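Side-chain contacts in SusD superfamily protein (Bacteroides thetaiotaomicron, PDB 3MCX), which is of uncharacterised function but, as a SusD-family protein of the outer membrane, probably binds glycans for uptake and also binds zinc ions: residues N99-K104 / S123-M128; I156-S161 / Y176-S181; D182-L187 / R210-M215. All coordinates share one frame; numbering follows the deposited sequence.

Interaction 1: N99-K104 / S123-M128; sequences NNLIQK and SEALVM
Ile102 and Leu101 meet Ala125 and Leu126 in a buried, wholly apolar contact between two long helices that follow each other in the chain, 81-106 and 115-140. These run roughly antiparallel, as a helical hairpin of the all-helical, TPR-like part of the SusD fold. The axes of the short segments approach to 9.4 Å with 150° between their N-to-C directions, and the chains come nearest where Ile102 CA lies 6.9 Å from Ala125 CA. The small methyl of Ala125 allows this: Ile102 CG1 rests on Ala125 CB at 3.8 Å. With Ile102 CG1 beside the backbone N (chi1 -65°) and the chain nearly extended after it, CD1 stays against Ala125 and reaches on to Leu126, 3.8 Å from Leu126 CD2. The two side chains cross at about a right angle, so the isoleucine end meets the leucine at CG and its CD2 branch. On the other flank Leu101 CD2 touches Ala125 CB more loosely, at 4.2 Å. Leu101 also packs on Leu28 and Ile31 of helix 21-36, while Leu126 turns to Asp182 and Ala186 of helix 172-186. No hydrogen bond crosses between the two segments: the grip here rests on shape and the exclusion of water, while Asn99 OD1 takes a hydrogen bond from Arg129, just past 123-128, and adds a polar tie between the same helices.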
ATOM      1  N   ASN A  99      -5.267  20.666   2.360  1.00  4.67           N
ATOM      2  CA  ASN A  99      -4.745  22.007   2.530  1.00  4.27           C
ATOM      3  C   ASN A  99      -5.839  23.029   2.788  1.00  3.68           C
ATOM      4  O   ASN A  99      -5.714  23.921   3.633  1.00  4.41           O
ATOM      5  CB  ASN A  99      -3.900  22.392   1.305  1.00  4.30           C
ATOM      6  CG  ASN A  99      -2.531  21.742   1.348  1.00  6.78           C
ATOM      7  OD1 ASN A  99      -1.977  21.584   2.425  1.00 10.53           O
ATOM      8  ND2 ASN A  99      -1.967  21.413   0.189  1.00  7.85           N
ATOM      9  N   ASN A 100      -6.960  22.908   2.066  1.00  4.75           N
ATOM     10  CA  ASN A 100      -8.096  23.779   2.281  1.00  5.03           C
ATOM     11  C   ASN A 100      -8.682  23.660   3.709  1.00  3.61           C
ATOM     12  O   ASN A 100      -8.975  24.645   4.352  1.00  3.93           O
ATOM     13  CB  ASN A 100      -9.184  23.495   1.237  1.00  5.68           C
ATOM     14  CG  ASN A 100      -8.764  23.934  -0.178  1.00 13.47           C
ATOM     15  OD1 ASN A 100      -7.743  24.624  -0.362  1.00 18.42           O
ATOM     16  ND2 ASN A 100      -9.548  23.523  -1.182  1.00 15.06           N
ATOM     17  N   LEU A 101      -8.775  22.409   4.174  1.00  3.31           N
ATOM     18  CA  LEU A 101      -9.318  22.146   5.503  1.00  3.48           C
ATOM     19  C   LEU A 101      -8.378  22.660   6.601  1.00  2.61           C
ATOM     20  O   LEU A 101      -8.827  23.322   7.513  1.00  3.41           O
ATOM     21  CB  LEU A 101      -9.597  20.636   5.661  1.00  3.72           C
ATOM     22  CG  LEU A 101     -10.158  20.181   7.020  1.00  4.77           C
ATOM     23  CD1 LEU A 101     -11.410  20.917   7.436  1.00  5.86           C
ATOM     24  CD2 LEU A 101     -10.388  18.672   6.958  1.00  6.68           C
ATOM     25  N   ILE A 102      -7.095  22.311   6.483  1.00  3.15           N
ATOM     26  CA  ILE A 102      -6.112  22.797   7.444  1.00  3.38           C
ATOM     27  C   ILE A 102      -6.088  24.314   7.499  1.00  3.43           C
ATOM     28  O   ILE A 102      -6.130  24.923   8.569  1.00  2.84           O
ATOM     29  CB  ILE A 102      -4.705  22.237   7.162  1.00  3.55           C
ATOM     30  CG1 ILE A 102      -4.678  20.701   7.368  1.00  4.73           C
ATOM     31  CG2 ILE A 102      -3.666  22.958   8.047  1.00  4.78           C
ATOM     32  CD1 ILE A 102      -3.527  19.949   6.713  1.00  5.73           C
ATOM     33  N   GLN A 103      -6.099  24.959   6.334  1.00  3.27           N
ATOM     34  CA  GLN A 103      -6.115  26.408   6.301  1.00  3.57           C
ATOM     35  C   GLN A 103      -7.386  27.027   6.916  1.00  3.01           C
ATOM     36  O   GLN A 103      -7.334  28.018   7.607  1.00  3.71           O
ATOM     37  CB  GLN A 103      -5.894  26.950   4.886  1.00  4.01           C
ATOM     38  CG  GLN A 103      -5.915  28.499   4.788  1.00  3.83           C
ATOM     39  CD  GLN A 103      -4.865  29.251   5.640  1.00  4.98           C
ATOM     40  OE1 GLN A 103      -3.795  28.662   5.950  1.00  5.44           O
ATOM     41  NE2 GLN A 103      -5.151  30.506   5.983  1.00  6.97           N
ATOM     42  N   LYS A 104      -8.546  26.412   6.632  1.00  3.74           N
ATOM     43  CA  LYS A 104      -9.790  26.875   7.223  1.00  4.14           C
ATOM     44  C   LYS A 104      -9.727  26.814   8.758  1.00  2.68           C
ATOM     45  O   LYS A 104     -10.135  27.736   9.439  1.00  3.43           O
ATOM     46  CB  LYS A 104     -10.975  26.047   6.675  1.00  5.17           C
ATOM     47  CG  LYS A 104     -12.342  26.534   7.041  1.00 10.11           C
ATOM     48  CD  LYS A 104     -12.622  27.934   6.469  1.00 13.45           C
ATOM     49  CE  LYS A 104     -14.023  28.443   6.865  1.00 17.68           C
ATOM     50  NZ  LYS A 104     -14.202  29.896   6.607  1.00 19.37           N
ATOM     51  N   SER A 123      -5.123  17.268  12.612  1.00  4.95           N
ATOM     52  CA  SER A 123      -4.096  16.244  12.667  1.00  5.40           C
ATOM     53  C   SER A 123      -4.351  15.076  11.722  1.00  5.98           C
ATOM     54  O   SER A 123      -3.441  14.567  11.068  1.00  6.64           O
ATOM     55  CB  SER A 123      -3.952  15.724  14.087  1.00  5.76           C
ATOM     56  OG  SER A 123      -3.463  16.765  14.920  1.00  7.18           O
ATOM     57  N   GLU A 124      -5.600  14.617  11.663  1.00  5.59           N
ATOM     58  CA  GLU A 124      -5.960  13.609  10.689  1.00  6.46           C
ATOM     59  C   GLU A 124      -5.743  14.073   9.241  1.00  5.74           C
ATOM     60  O   GLU A 124      -5.227  13.328   8.410  1.00  6.59           O
ATOM     61  CB  GLU A 124      -7.407  13.163  10.919  1.00  6.31           C
ATOM     62  CG  GLU A 124      -7.585  12.416  12.247  1.00  5.55           C
ATOM     63  CD  GLU A 124      -8.993  11.923  12.489  1.00  7.49           C
ATOM     64  OE1 GLU A 124      -9.637  11.479  11.513  1.00  7.27           O
ATOM     65  OE2 GLU A 124      -9.436  11.964  13.656  1.00  6.71           O
ATOM     66  N   ALA A 125      -6.122  15.319   8.958  1.00  5.00           N
ATOM     67  CA  ALA A 125      -5.842  15.901   7.642  1.00  4.75           C
ATOM     68  C   ALA A 125      -4.326  15.916   7.339  1.00  4.98           C
ATOM     69  O   ALA A 125      -3.914  15.660   6.221  1.00  5.33           O
ATOM     70  CB  ALA A 125      -6.429  17.324   7.556  1.00  4.64           C
ATOM     71  N   LEU A 126      -3.519  16.251   8.338  1.00  5.54           N
ATOM     72  CA  LEU A 126      -2.067  16.275   8.188  1.00  5.12           C
ATOM     73  C   LEU A 126      -1.519  14.916   7.863  1.00  5.20           C
ATOM     74  O   LEU A 126      -0.675  14.779   6.971  1.00  6.71           O
ATOM     75  CB  LEU A 126      -1.381  16.842   9.454  1.00  5.85           C
ATOM     76  CG  LEU A 126      -1.288  18.375   9.584  1.00  6.48           C
ATOM     77  CD1 LEU A 126      -0.861  18.753  11.013  1.00  5.12           C
ATOM     78  CD2 LEU A 126      -0.321  18.961   8.490  1.00  5.87           C
ATOM     79  N   VAL A 127      -2.012  13.880   8.537  1.00  5.74           N
ATOM     80  CA  VAL A 127      -1.546  12.528   8.237  1.00  5.90           C
ATOM     81  C   VAL A 127      -1.950  12.145   6.808  1.00  5.70           C
ATOM     82  O   VAL A 127      -1.156  11.600   6.045  1.00  7.48           O
ATOM     83  CB  VAL A 127      -2.006  11.431   9.235  1.00  7.11           C
ATOM     84  CG1 VAL A 127      -1.382  10.075   8.825  1.00  7.09           C
ATOM     85  CG2 VAL A 127      -1.590  11.747  10.618  1.00  7.98           C
HETATM   86  N   MSE A 128      -3.188  12.463   6.430  1.00  6.26           N
HETATM   87  CA  MSE A 128      -3.613  12.189   5.064  0.50  6.26           C
HETATM   88  C   MSE A 128      -2.789  12.969   4.041  1.00  6.86           C
HETATM   89  O   MSE A 128      -2.497  12.462   2.967  1.00  7.17           O
HETATM   90  CB  MSE A 128      -5.097  12.478   4.900  0.50  7.26           C
HETATM   91  CG  MSE A 128      -5.649  12.105   3.552  0.50  8.29           C
HETATM   92 SE   MSE A 128      -5.405  10.244   3.022  0.38  7.39          SE
HETATM   93  CE  MSE A 128      -5.452   9.387   4.780  0.50 10.74           C
TER

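Interaction 2: I156-S161 / Y176-S181. With ZN (zinc ion), chain B.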
ATOM      1  N   ILE A 156       5.423  19.667  -4.269  1.00  5.53           N
ATOM      2  CA  ILE A 156       4.969  19.757  -2.894  1.00  6.55           C
ATOM      3  C   ILE A 156       4.042  20.944  -2.719  1.00  7.73           C
ATOM      4  O   ILE A 156       4.415  22.117  -2.923  1.00  8.20           O
ATOM      5  CB  ILE A 156       6.164  19.879  -1.911  1.00  6.66           C
ATOM      6  CG1 ILE A 156       7.037  18.638  -2.024  1.00  6.88           C
ATOM      7  CG2 ILE A 156       5.656  20.067  -0.451  1.00  7.07           C
ATOM      8  CD1 ILE A 156       8.300  18.702  -1.159  1.00  6.74           C
ATOM      9  N   GLU A 157       2.810  20.623  -2.293  1.00  8.73           N
ATOM     10  CA  GLU A 157       1.816  21.657  -1.910  1.00 10.32           C
ATOM     11  C   GLU A 157       1.435  21.575  -0.433  1.00 10.50           C
ATOM     12  O   GLU A 157       0.934  20.559   0.021  1.00  9.82           O
ATOM     13  CB  GLU A 157       0.546  21.506  -2.748  1.00 12.58           C
ATOM     14  CG  GLU A 157       0.787  21.726  -4.220  1.00 15.17           C
ATOM     15  CD  GLU A 157      -0.500  21.680  -5.066  1.00 22.68           C
ATOM     16  OE1 GLU A 157      -1.611  21.660  -4.473  1.00 23.74           O
ATOM     17  OE2 GLU A 157      -0.391  21.695  -6.317  1.00 24.68           O
ATOM     18  N   THR A 158       1.652  22.653   0.311  1.00 11.32           N
ATOM     19  CA  THR A 158       1.305  22.693   1.742  1.00 12.17           C
ATOM     20  C   THR A 158       0.407  23.887   2.111  1.00 12.88           C
ATOM     21  O   THR A 158       0.217  24.210   3.291  1.00 14.77           O
ATOM     22  CB  THR A 158       2.562  22.663   2.631  1.00 12.90           C
ATOM     23  OG1 THR A 158       3.371  23.809   2.366  1.00 15.09           O
ATOM     24  CG2 THR A 158       3.385  21.356   2.422  1.00 13.21           C
ATOM     25  N   SER A 159      -0.143  24.522   1.095  1.00 12.71           N
ATOM     26  CA  SER A 159      -1.043  25.651   1.266  1.00 14.76           C
ATOM     27  C   SER A 159      -2.056  25.544   0.142  1.00 15.16           C
ATOM     28  O   SER A 159      -1.827  24.830  -0.833  1.00 13.81           O
ATOM     29  CB  SER A 159      -0.274  26.981   1.190  1.00 15.65           C
ATOM     30  OG  SER A 159       0.426  27.085  -0.056  1.00 19.96           O
ATOM     31  N   PRO A 160      -3.196  26.235   0.266  1.00 17.52           N
ATOM     32  CA  PRO A 160      -4.140  26.166  -0.859  1.00 19.18           C
ATOM     33  C   PRO A 160      -3.476  26.567  -2.173  1.00 21.72           C
ATOM     34  O   PRO A 160      -2.604  27.430  -2.180  1.00 20.11           O
ATOM     35  CB  PRO A 160      -5.224  27.161  -0.451  1.00 19.02           C
ATOM     36  CG  PRO A 160      -5.266  27.001   1.053  1.00 18.13           C
ATOM     37  CD  PRO A 160      -3.784  26.905   1.441  1.00 17.92           C
ATOM     38  N   SER A 161      -3.891  25.904  -3.254  1.00 25.19           N
ATOM     39  CA  SER A 161      -3.243  26.020  -4.560  1.00 27.98           C
ATOM     40  C   SER A 161      -3.131  27.450  -5.065  1.00 29.72           C
ATOM     41  O   SER A 161      -4.124  28.169  -5.137  1.00 30.28           O
ATOM     42  CB  SER A 161      -4.004  25.194  -5.602  1.00 28.72           C
ATOM     43  OG  SER A 161      -3.829  23.814  -5.365  1.00 30.69           O
ATOM     44  N   TYR A 176      10.045  13.270   1.089  1.00  7.00           N
ATOM     45  CA  TYR A 176      10.026  12.487   2.336  1.00  6.27           C
ATOM     46  C   TYR A 176      10.103  13.373   3.597  1.00  6.40           C
ATOM     47  O   TYR A 176       9.458  13.090   4.600  1.00  6.20           O
ATOM     48  CB  TYR A 176      11.118  11.413   2.358  1.00  6.58           C
ATOM     49  CG  TYR A 176      10.773  10.075   1.736  1.00  7.73           C
ATOM     50  CD1 TYR A 176      10.818   9.868   0.368  1.00  8.60           C
ATOM     51  CD2 TYR A 176      10.467   8.997   2.539  1.00  9.64           C
ATOM     52  CE1 TYR A 176      10.532   8.622  -0.188  1.00  8.20           C
ATOM     53  CE2 TYR A 176      10.180   7.751   1.995  1.00  8.80           C
ATOM     54  CZ  TYR A 176      10.247   7.568   0.636  1.00  8.89           C
ATOM     55  OH  TYR A 176       9.982   6.313   0.116  1.00  8.64           O
ATOM     56  N   GLU A 177      10.898  14.427   3.547  1.00  5.58           N
ATOM     57  CA  GLU A 177      10.968  15.369   4.692  1.00  6.37           C
ATOM     58  C   GLU A 177       9.579  15.907   5.003  1.00  6.92           C
ATOM     59  O   GLU A 177       9.182  15.982   6.156  1.00  6.43           O
ATOM     60  CB  GLU A 177      11.868  16.537   4.411  1.00  6.34           C
ATOM     61  CG  GLU A 177      13.317  16.244   4.466  1.00  7.93           C
ATOM     62  CD  GLU A 177      14.123  17.490   4.127  1.00  8.64           C
ATOM     63  OE1 GLU A 177      13.575  18.422   3.457  1.00  8.12           O
ATOM     64  OE2 GLU A 177      15.300  17.546   4.564  1.00  9.85           O
ATOM     65  N   GLN A 178       8.831  16.258   3.965  1.00  6.21           N
ATOM     66  CA  GLN A 178       7.477  16.816   4.189  1.00  6.47           C
ATOM     67  C   GLN A 178       6.508  15.753   4.706  1.00  6.56           C
ATOM     68  O   GLN A 178       5.685  16.073   5.592  1.00  6.95           O
ATOM     69  CB  GLN A 178       6.948  17.469   2.909  1.00  6.83           C
ATOM     70  CG  GLN A 178       5.651  18.225   3.084  1.00  7.02           C
ATOM     71  CD  GLN A 178       5.795  19.408   3.989  1.00  8.28           C
ATOM     72  OE1 GLN A 178       6.610  20.305   3.743  1.00  9.55           O
ATOM     73  NE2 GLN A 178       4.990  19.441   5.052  1.00 11.67           N
ATOM     74  N   VAL A 179       6.639  14.516   4.194  1.00  6.10           N
ATOM     75  CA  VAL A 179       5.816  13.427   4.673  1.00  6.86           C
ATOM     76  C   VAL A 179       6.023  13.206   6.167  1.00  6.88           C
ATOM     77  O   VAL A 179       5.068  13.127   6.950  1.00  6.61           O
ATOM     78  CB  VAL A 179       6.148  12.141   3.948  1.00  6.72           C
ATOM     79  CG1 VAL A 179       5.439  10.933   4.617  1.00  7.52           C
ATOM     80  CG2 VAL A 179       5.785  12.268   2.438  1.00  7.47           C
ATOM     81  N   VAL A 180       7.296  13.081   6.543  1.00  7.40           N
ATOM     82  CA  VAL A 180       7.676  12.862   7.939  1.00  7.21           C
ATOM     83  C   VAL A 180       7.213  14.014   8.827  1.00  7.33           C
ATOM     84  O   VAL A 180       6.668  13.794   9.913  1.00  8.26           O
ATOM     85  CB  VAL A 180       9.202  12.622   8.064  1.00  7.68           C
ATOM     86  CG1 VAL A 180       9.643  12.630   9.542  1.00  7.06           C
ATOM     87  CG2 VAL A 180       9.581  11.245   7.394  1.00  7.53           C
ATOM     88  N   SER A 181       7.389  15.237   8.367  1.00  6.73           N
ATOM     89  CA  SER A 181       6.931  16.398   9.112  0.50  6.72           C
ATOM     90  C   SER A 181       5.413  16.346   9.375  1.00  6.71           C
ATOM     91  O   SER A 181       4.940  16.560  10.509  1.00  6.83           O
ATOM     92  CB  SER A 181       7.276  17.662   8.325  0.50  6.79           C
ATOM     93  OG  SER A 181       6.875  18.842   8.996  0.50  8.27           O
TER
HETATM   94 ZN    ZN B   1      14.448  20.073   3.027  0.80 12.14          ZN
HETATM   95  O   HOH W   1      12.887  20.615   1.911  1.00  8.09           O
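The loop 156-161, part of the connection between helices 115-140 and 172-186, passes the latter at some distance, Ile156 CA standing 8.1 Å from Gln178 CA, and its backbone, extended through Ile156 and Glu157, turns Ile156 and Thr158 toward the helix and Glu157 away. Gln178 bridges the gap. Its CG is anti to the backbone N (chi1 -172°) and the chain bends at chi2 (65°), which lays the amide beneath Thr158. Thr158 CG2 sits over the flat of that amide, 3.5 Å from Gln178 CD and almost equally far from OE1 and NE2. Ile156 adds a looser touch, its CG2 4.0 Å from Gln178 CG. NE2 donates to Asp182 OD1, steadying the amide, with Arg129 and Leu133 of helix 115-140 alongside. Replacing Gln178 with an alanine would probably leave Thr158 without its support and Asp182 without one of its donors. One residue earlier, Glu177 OE1 binds a zinc ion at 1.9 Å, Glu177 OE2 lying 3.1 Å from the metal; a water 2.0 Å from the zinc is a further ligand. With no hydrogen bond across the segments, the loop leans on the helix through methyl groups, while the amide N-H of Gln178 is turned to its own helix.

Interaction 3: D182-L187 / R210-M215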
ATOM      1  N   ASP A 182       4.645  16.111   8.325  1.00  6.89           N
ATOM      2  CA  ASP A 182       3.180  16.083   8.452  1.00  7.13           C
ATOM      3  C   ASP A 182       2.722  15.009   9.429  1.00  7.72           C
ATOM      4  O   ASP A 182       1.916  15.260  10.313  1.00  7.71           O
ATOM      5  CB  ASP A 182       2.519  15.870   7.103  1.00  7.14           C
ATOM      6  CG  ASP A 182       2.594  17.094   6.196  1.00  7.70           C
ATOM      7  OD1 ASP A 182       3.053  18.153   6.632  1.00  9.92           O
ATOM      8  OD2 ASP A 182       2.130  16.965   5.030  1.00  8.74           O
HETATM    9  N   MSE A 183       3.263  13.815   9.299  1.00  7.48           N
HETATM   10  CA  MSE A 183       2.803  12.723  10.159  1.00  7.71           C
HETATM   11  C   MSE A 183       3.259  12.944  11.586  1.00  7.69           C
HETATM   12  O   MSE A 183       2.481  12.685  12.527  1.00  8.97           O
HETATM   13  CB  MSE A 183       3.292  11.391   9.648  1.00  7.20           C
HETATM   14  CG  MSE A 183       2.812  11.003   8.265  1.00  8.49           C
HETATM   15 SE   MSE A 183       3.275   9.150   7.895  0.75  7.39          SE
HETATM   16  CE  MSE A 183       2.412   9.040   6.181  1.00  8.36           C
ATOM     17  N   SER A 184       4.487  13.427  11.765  1.00  7.41           N
ATOM     18  CA  SER A 184       5.032  13.661  13.100  1.00  7.90           C
ATOM     19  C   SER A 184       4.322  14.807  13.819  1.00  7.68           C
ATOM     20  O   SER A 184       4.024  14.719  15.026  1.00  7.72           O
ATOM     21  CB  SER A 184       6.539  13.971  13.008  1.00  8.15           C
ATOM     22  OG  SER A 184       7.228  12.876  12.399  1.00 11.07           O
ATOM     23  N   ASN A 185       4.081  15.897  13.097  1.00  6.90           N
ATOM     24  CA  ASN A 185       3.400  17.072  13.652  1.00  7.18           C
ATOM     25  C   ASN A 185       1.941  16.757  14.008  1.00  7.28           C
ATOM     26  O   ASN A 185       1.380  17.406  14.898  1.00  7.58           O
ATOM     27  CB  ASN A 185       3.475  18.266  12.700  1.00  7.62           C
ATOM     28  CG  ASN A 185       4.872  18.868  12.613  1.00 10.87           C
ATOM     29  OD1 ASN A 185       5.610  18.845  13.586  1.00 16.69           O
ATOM     30  ND2 ASN A 185       5.211  19.463  11.463  1.00 13.44           N
ATOM     31  N   ALA A 186       1.364  15.767  13.341  1.00  6.93           N
ATOM     32  CA  ALA A 186       0.006  15.304  13.628  1.00  7.79           C
ATOM     33  C   ALA A 186      -0.128  14.552  14.948  1.00  7.97           C
ATOM     34  O   ALA A 186      -1.170  14.595  15.577  1.00  7.24           O
ATOM     35  CB  ALA A 186      -0.479  14.393  12.499  1.00  7.08           C
ATOM     36  N   LEU A 187       0.915  13.863  15.393  1.00  7.95           N
ATOM     37  CA  LEU A 187       0.734  12.816  16.416  1.00  8.13           C
ATOM     38  C   LEU A 187       0.032  13.262  17.702  1.00  7.46           C
ATOM     39  O   LEU A 187      -0.870  12.569  18.194  1.00  7.74           O
ATOM     40  CB  LEU A 187       2.086  12.170  16.783  1.00  8.10           C
ATOM     41  CG  LEU A 187       2.843  11.419  15.707  1.00  8.87           C
ATOM     42  CD1 LEU A 187       4.190  11.024  16.278  1.00  9.31           C
ATOM     43  CD2 LEU A 187       2.049  10.192  15.237  1.00  9.02           C
ATOM     44  N   ARG A 210       6.622   2.538   8.132  1.00  6.96           N
ATOM     45  CA  ARG A 210       6.730   2.242   6.724  1.00  7.31           C
ATOM     46  C   ARG A 210       7.542   3.295   6.008  1.00  7.49           C
ATOM     47  O   ARG A 210       8.383   2.975   5.190  1.00  7.78           O
ATOM     48  CB  ARG A 210       5.321   2.136   6.134  1.00  7.48           C
ATOM     49  CG  ARG A 210       5.287   1.855   4.625  1.00  7.35           C
ATOM     50  CD  ARG A 210       3.902   1.976   4.047  1.00  7.45           C
ATOM     51  NE  ARG A 210       2.986   0.947   4.514  1.00  8.15           N
ATOM     52  CZ  ARG A 210       1.677   0.936   4.263  1.00  8.77           C
ATOM     53  NH1 ARG A 210       1.110   1.923   3.599  1.00  9.26           N
ATOM     54  NH2 ARG A 210       0.935  -0.074   4.670  1.00 10.15           N
ATOM     55  N   VAL A 211       7.226   4.570   6.265  1.00  7.40           N
ATOM     56  CA  VAL A 211       7.953   5.655   5.618  1.00  7.14           C
ATOM     57  C   VAL A 211       9.459   5.619   5.930  1.00  7.19           C
ATOM     58  O   VAL A 211      10.313   5.642   5.023  1.00  7.69           O
ATOM     59  CB  VAL A 211       7.312   7.039   5.966  1.00  7.52           C
ATOM     60  CG1 VAL A 211       8.156   8.193   5.459  1.00  7.22           C
ATOM     61  CG2 VAL A 211       5.887   7.095   5.443  1.00  7.78           C
ATOM     62  N   TYR A 212       9.787   5.590   7.217  1.00  7.36           N
ATOM     63  CA  TYR A 212      11.194   5.569   7.638  1.00  7.13           C
ATOM     64  C   TYR A 212      11.933   4.349   7.077  1.00  8.08           C
ATOM     65  O   TYR A 212      13.088   4.438   6.659  1.00  7.89           O
ATOM     66  CB  TYR A 212      11.261   5.571   9.151  1.00  6.68           C
ATOM     67  CG  TYR A 212      11.035   6.902   9.846  1.00  7.65           C
ATOM     68  CD1 TYR A 212      11.699   8.061   9.445  1.00  7.88           C
ATOM     69  CD2 TYR A 212      10.170   6.986  10.952  1.00  8.92           C
ATOM     70  CE1 TYR A 212      11.517   9.272  10.133  1.00 10.43           C
ATOM     71  CE2 TYR A 212      10.001   8.183  11.641  1.00  8.42           C
ATOM     72  CZ  TYR A 212      10.655   9.320  11.228  1.00 10.52           C
ATOM     73  OH  TYR A 212      10.480  10.506  11.929  1.00  9.98           O
ATOM     74  N   LEU A 213      11.287   3.192   7.073  1.00  7.51           N
ATOM     75  CA  LEU A 213      11.927   1.966   6.573  1.00  7.91           C
ATOM     76  C   LEU A 213      12.352   2.173   5.107  1.00  7.56           C
ATOM     77  O   LEU A 213      13.457   1.808   4.715  1.00  7.72           O
ATOM     78  CB  LEU A 213      10.980   0.747   6.714  1.00  7.87           C
ATOM     79  CG  LEU A 213      11.558  -0.624   6.347  1.00  8.78           C
ATOM     80  CD1 LEU A 213      12.811  -1.038   7.147  1.00 11.83           C
ATOM     81  CD2 LEU A 213      10.439  -1.670   6.462  1.00 11.34           C
ATOM     82  N   ASN A 214      11.483   2.775   4.306  1.00  7.18           N
ATOM     83  CA  ASN A 214      11.754   3.000   2.863  1.00  7.62           C
ATOM     84  C   ASN A 214      12.722   4.162   2.641  1.00  8.23           C
ATOM     85  O   ASN A 214      13.229   4.346   1.540  1.00  7.60           O
ATOM     86  CB  ASN A 214      10.437   3.155   2.096  1.00  7.49           C
ATOM     87  CG  ASN A 214       9.787   1.832   1.849  1.00  7.87           C
ATOM     88  OD1 ASN A 214      10.312   1.033   1.050  1.00  8.55           O
ATOM     89  ND2 ASN A 214       8.694   1.546   2.576  1.00  8.41           N
HETATM   90  N   MSE A 215      13.035   4.905   3.698  1.00  8.13           N
HETATM   91  CA  MSE A 215      14.136   5.878   3.655  1.00  8.86           C
HETATM   92  C   MSE A 215      15.442   5.266   4.127  1.00  9.26           C
HETATM   93  O   MSE A 215      16.485   5.959   4.118  1.00 11.35           O
HETATM   94  CB  MSE A 215      13.892   7.039   4.598  1.00 10.66           C
HETATM   95  CG  MSE A 215      12.812   7.926   4.253  1.00 11.07           C
HETATM   96 SE   MSE A 215      12.579   9.272   5.646  0.75 10.15          SE
HETATM   97  CE  MSE A 215      13.711  10.258   5.410  1.00  6.03           C
TER
HETATM   98  O   HOH W   2       8.604  10.868  13.795  1.00 10.92           O
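Met183, here a selenomethionine, starts with CG beside its backbone N (chi1 -62°) and runs fully extended from there, which carries SE and CE across to Val211; Tyr212, with its ring also swung beside the backbone N (chi1 -78°), points its hydroxyl at Ser184. Met183 CE and Val211 CG2 are 4.1 Å apart, and Val211 CG2 lies equally near the selenium, so one methyl of the valine nestles against the last bond of the long chain. The reach is needed because the helices stand well apart here, with 9.9 Å between Met183 CA and Val211 CA. They are 172-186 and 201-214, successive helices of the TPR-like helical framework of SusD proteins, and Leu131 of helix 115-140 packs against Met183 as well. At the more open margin, Ser184 OG and Tyr212 OH are 4.1 Å apart, too far for a direct bond. A water joins them: it donates to Ser184 OG at 2.8 Å and lies 2.7 Å from Tyr212 OH, at the ring edge and in its plane. Ser184 OG also bonds to Val180 O, one turn back, so its hydroxyl is gripped from two sides. Past the valine, Asn214 ND2 folds back onto Arg210 O at 3.0 Å, reaching that carbonyl from the opposite face to Asn214 N, while Asn214 OD1 accepts from Arg426.

The three contacts lie on the same side of the chain's centre, and helix 172-186 ties them together. Interactions 1 and 2, with centres 11 Å apart, meet where Asn99 ND2 probably bonds to Glu157 O at 3.0 Å, pinning the loop to helix 81-106. Interactions 1 and 3, with centres 16 Å apart, share a seam in which Leu126 CB lies 4.0 Å from Ala186 CB. Interactions 2 and 3, with centres 12 Å apart, use successive turns of helix 172-186; Asp182, salt-bridged to Arg129, sits at their junction. The zinc on Glu177 belongs to interaction 2, with the side chain of Tyr212 about 9 Å from that of Glu177; interaction 1 lies away from the metal sites.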